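Long-range contact in response regulator (Colwellia psychrerythraea, PDB 3EQZ), which is a response regulator with a CheY-like receiver domain, the kind of module that generally takes part in two-component signal transduction: residues 5-9 / 39-45. Residues are numbered along the deposited sequence.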
loop_
_atom_site.group_PDB
_atom_site.type_symbol
_atom_site.label_atom_id
_atom_site.label_comp_id
_atom_site.label_asym_id
_atom_site.label_seq_id
_atom_site.Cartn_x
_atom_site.Cartn_y
_atom_site.Cartn_z
ATOM N N ARG B 5 -29.114 -3.524 -14.353
ATOM C CA ARG B 5 -28.919 -4.785 -13.665
ATOM C C ARG B 5 -27.811 -4.611 -12.599
ATOM O O ARG B 5 -26.770 -3.994 -12.880
ATOM C CB ARG B 5 -28.580 -5.900 -14.659
ATOM C CG ARG B 5 -29.651 -6.111 -15.781
ATOM C CD ARG B 5 -29.337 -7.367 -16.649
ATOM N NE ARG B 5 -28.004 -7.273 -17.266
ATOM C CZ ARG B 5 -27.468 -8.222 -18.042
ATOM N NH1 ARG B 5 -28.166 -9.319 -18.309
ATOM N NH2 ARG B 5 -26.255 -8.091 -18.557
ATOM N N VAL B 6 -28.056 -5.119 -11.398
ATOM C CA VAL B 6 -27.028 -5.175 -10.349
ATOM C C VAL B 6 -26.777 -6.657 -10.106
ATOM O O VAL B 6 -27.731 -7.424 -10.013
ATOM C CB VAL B 6 -27.472 -4.479 -9.059
ATOM C CG1 VAL B 6 -26.388 -4.589 -7.975
ATOM C CG2 VAL B 6 -27.807 -3.012 -9.340
ATOM N N PHE B 7 -25.518 -7.068 -10.083
ATOM C CA PHE B 7 -25.155 -8.459 -9.772
ATOM C C PHE B 7 -24.385 -8.449 -8.490
ATOM O O PHE B 7 -23.343 -7.765 -8.405
ATOM C CB PHE B 7 -24.286 -9.044 -10.884
ATOM C CG PHE B 7 -25.012 -9.138 -12.207
ATOM C CD1 PHE B 7 -25.816 -10.243 -12.504
ATOM C CD2 PHE B 7 -24.923 -8.122 -13.147
ATOM C CE1 PHE B 7 -26.532 -10.337 -13.734
ATOM C CE2 PHE B 7 -25.635 -8.210 -14.394
ATOM C CZ PHE B 7 -26.446 -9.314 -14.673
ATOM N N ILE B 8 -24.888 -9.175 -7.506
ATOM C CA ILE B 8 -24.224 -9.332 -6.234
ATOM C C ILE B 8 -23.487 -10.675 -6.221
ATOM O O ILE B 8 -24.116 -11.731 -6.388
ATOM C CB ILE B 8 -25.223 -9.340 -5.046
ATOM C CG1 ILE B 8 -25.949 -8.005 -4.984
ATOM C CG2 ILE B 8 -24.479 -9.643 -3.691
ATOM C CD1 ILE B 8 -27.217 -7.997 -4.130
ATOM N N VAL B 9 -22.165 -10.621 -6.032
ATOM C CA VAL B 9 -21.333 -11.825 -6.044
ATOM C C VAL B 9 -20.657 -12.010 -4.661
ATOM O O VAL B 9 -19.753 -11.260 -4.260
ATOM C CB VAL B 9 -20.321 -11.769 -7.193
ATOM C CG1 VAL B 9 -19.627 -13.114 -7.389
ATOM C CG2 VAL B 9 -21.023 -11.262 -8.478
ATOM N N PHE B 39 -21.422 -16.928 -12.044
ATOM C CA PHE B 39 -21.495 -15.528 -12.433
ATOM C C PHE B 39 -20.586 -15.268 -13.620
ATOM O O PHE B 39 -20.911 -14.480 -14.503
ATOM C CB PHE B 39 -21.115 -14.619 -11.272
ATOM C CG PHE B 39 -20.806 -13.206 -11.701
ATOM C CD1 PHE B 39 -21.834 -12.317 -11.999
ATOM C CD2 PHE B 39 -19.503 -12.761 -11.758
ATOM C CE1 PHE B 39 -21.565 -11.005 -12.384
ATOM C CE2 PHE B 39 -19.212 -11.477 -12.134
ATOM C CZ PHE B 39 -20.253 -10.591 -12.443
ATOM N N LEU B 40 -19.462 -15.957 -13.661
ATOM C CA LEU B 40 -18.456 -15.700 -14.707
ATOM C C LEU B 40 -18.853 -16.175 -16.104
ATOM O O LEU B 40 -18.147 -15.923 -17.071
ATOM C CB LEU B 40 -17.105 -16.288 -14.304
ATOM C CG LEU B 40 -16.393 -15.555 -13.155
ATOM C CD1 LEU B 40 -15.029 -16.132 -12.859
ATOM C CD2 LEU B 40 -16.299 -14.055 -13.485
ATOM N N THR B 41 -19.986 -16.846 -16.229
ATOM C CA THR B 41 -20.426 -17.295 -17.552
ATOM C C THR B 41 -21.168 -16.156 -18.221
ATOM O O THR B 41 -21.365 -16.160 -19.448
ATOM C CB THR B 41 -21.376 -18.539 -17.462
ATOM O OG1 THR B 41 -22.561 -18.200 -16.726
ATOM C CG2 THR B 41 -20.676 -19.726 -16.764
ATOM N N LEU B 42 -21.567 -15.162 -17.418
ATOM C CA LEU B 42 -22.372 -14.040 -17.932
ATOM C C LEU B 42 -21.530 -13.049 -18.701
ATOM O O LEU B 42 -20.358 -12.858 -18.401
ATOM C CB LEU B 42 -23.060 -13.291 -16.791
ATOM C CG LEU B 42 -24.083 -14.064 -15.976
ATOM C CD1 LEU B 42 -24.655 -13.187 -14.910
ATOM C CD2 LEU B 42 -25.152 -14.559 -16.933
ATOM N N SER B 43 -22.119 -12.403 -19.700
ATOM C CA SER B 43 -21.386 -11.310 -20.368
ATOM C C SER B 43 -22.087 -9.981 -20.021
ATOM O O SER B 43 -23.292 -9.839 -20.126
ATOM C CB SER B 43 -21.214 -11.525 -21.900
ATOM O OG SER B 43 -20.198 -12.498 -22.230
ATOM N N LEU B 44 -21.314 -9.031 -19.547
ATOM C CA LEU B 44 -21.893 -7.880 -18.929
ATOM C C LEU B 44 -21.853 -6.639 -19.807
ATOM O O LEU B 44 -21.023 -6.532 -20.697
ATOM C CB LEU B 44 -21.153 -7.646 -17.620
ATOM C CG LEU B 44 -21.112 -8.971 -16.865
ATOM C CD1 LEU B 44 -20.020 -8.948 -15.817
ATOM C CD2 LEU B 44 -22.492 -9.294 -16.272
ATOM N N ASN B 45 -22.748 -5.697 -19.532
ATOM C CA ASN B 45 -22.791 -4.481 -20.308
ATOM C C ASN B 45 -22.241 -3.288 -19.537
ATOM O O ASN B 45 -22.059 -3.323 -18.337
ATOM C CB ASN B 45 -24.225 -4.178 -20.782
ATOM C CG ASN B 45 -24.945 -5.410 -21.272
ATOM O OD1 ASN B 45 -24.439 -6.125 -22.152
ATOM N ND2 ASN B 45 -26.124 -5.696 -20.673
#
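Strand 6-9 lies next to the edge strand 30-33 in the parallel sheet of this CheY-like receiver domain. Segment 39-45 begins at the last residue of helix 36-39 and continues into the loop that leads to strand 49-53. It folds over one sheet face. From segment 5-9, Arg5, Phe7 and Val9 point toward segment 39-45.

Phe7 is the central bump. Its ring sits in a hollow lined by Phe39, Leu42 and Leu44. Phe7 CB meets Phe39 CE1 at 3.7 Å, Phe7 CE1 meets Leu42 CD1 at 3.6 Å, and Phe7 CE2 meets Leu44 CD2 at 3.8 Å. The Leu44 methyl makes an off-centre CH-pi contact with the Phe7 ring. A type I turn from Phe39 to Leu42, with a hydrogen bond from Leu42 N to Phe39 O (3.1 Å), brings both side chains to the wall of this hollow. Val9 CG2 lies over the face of the Phe39 ring, 3.7 Å from its centroid, in a CH-pi contact.

Arg5 reaches over the outer end. Its NH2 lies 3.2 Å from Asn45 ND2, but both are donors. Asp48 OD2 forms a salt bridge with Arg5 NH2 and accepts a hydrogen bond from the backbone N of Asn45. The favourable direct contacts between the segments are thus apolar and CH-pi. At the Arg5 end the polar groups merely touch, and the polar link runs through the shared carboxylate of Asp48.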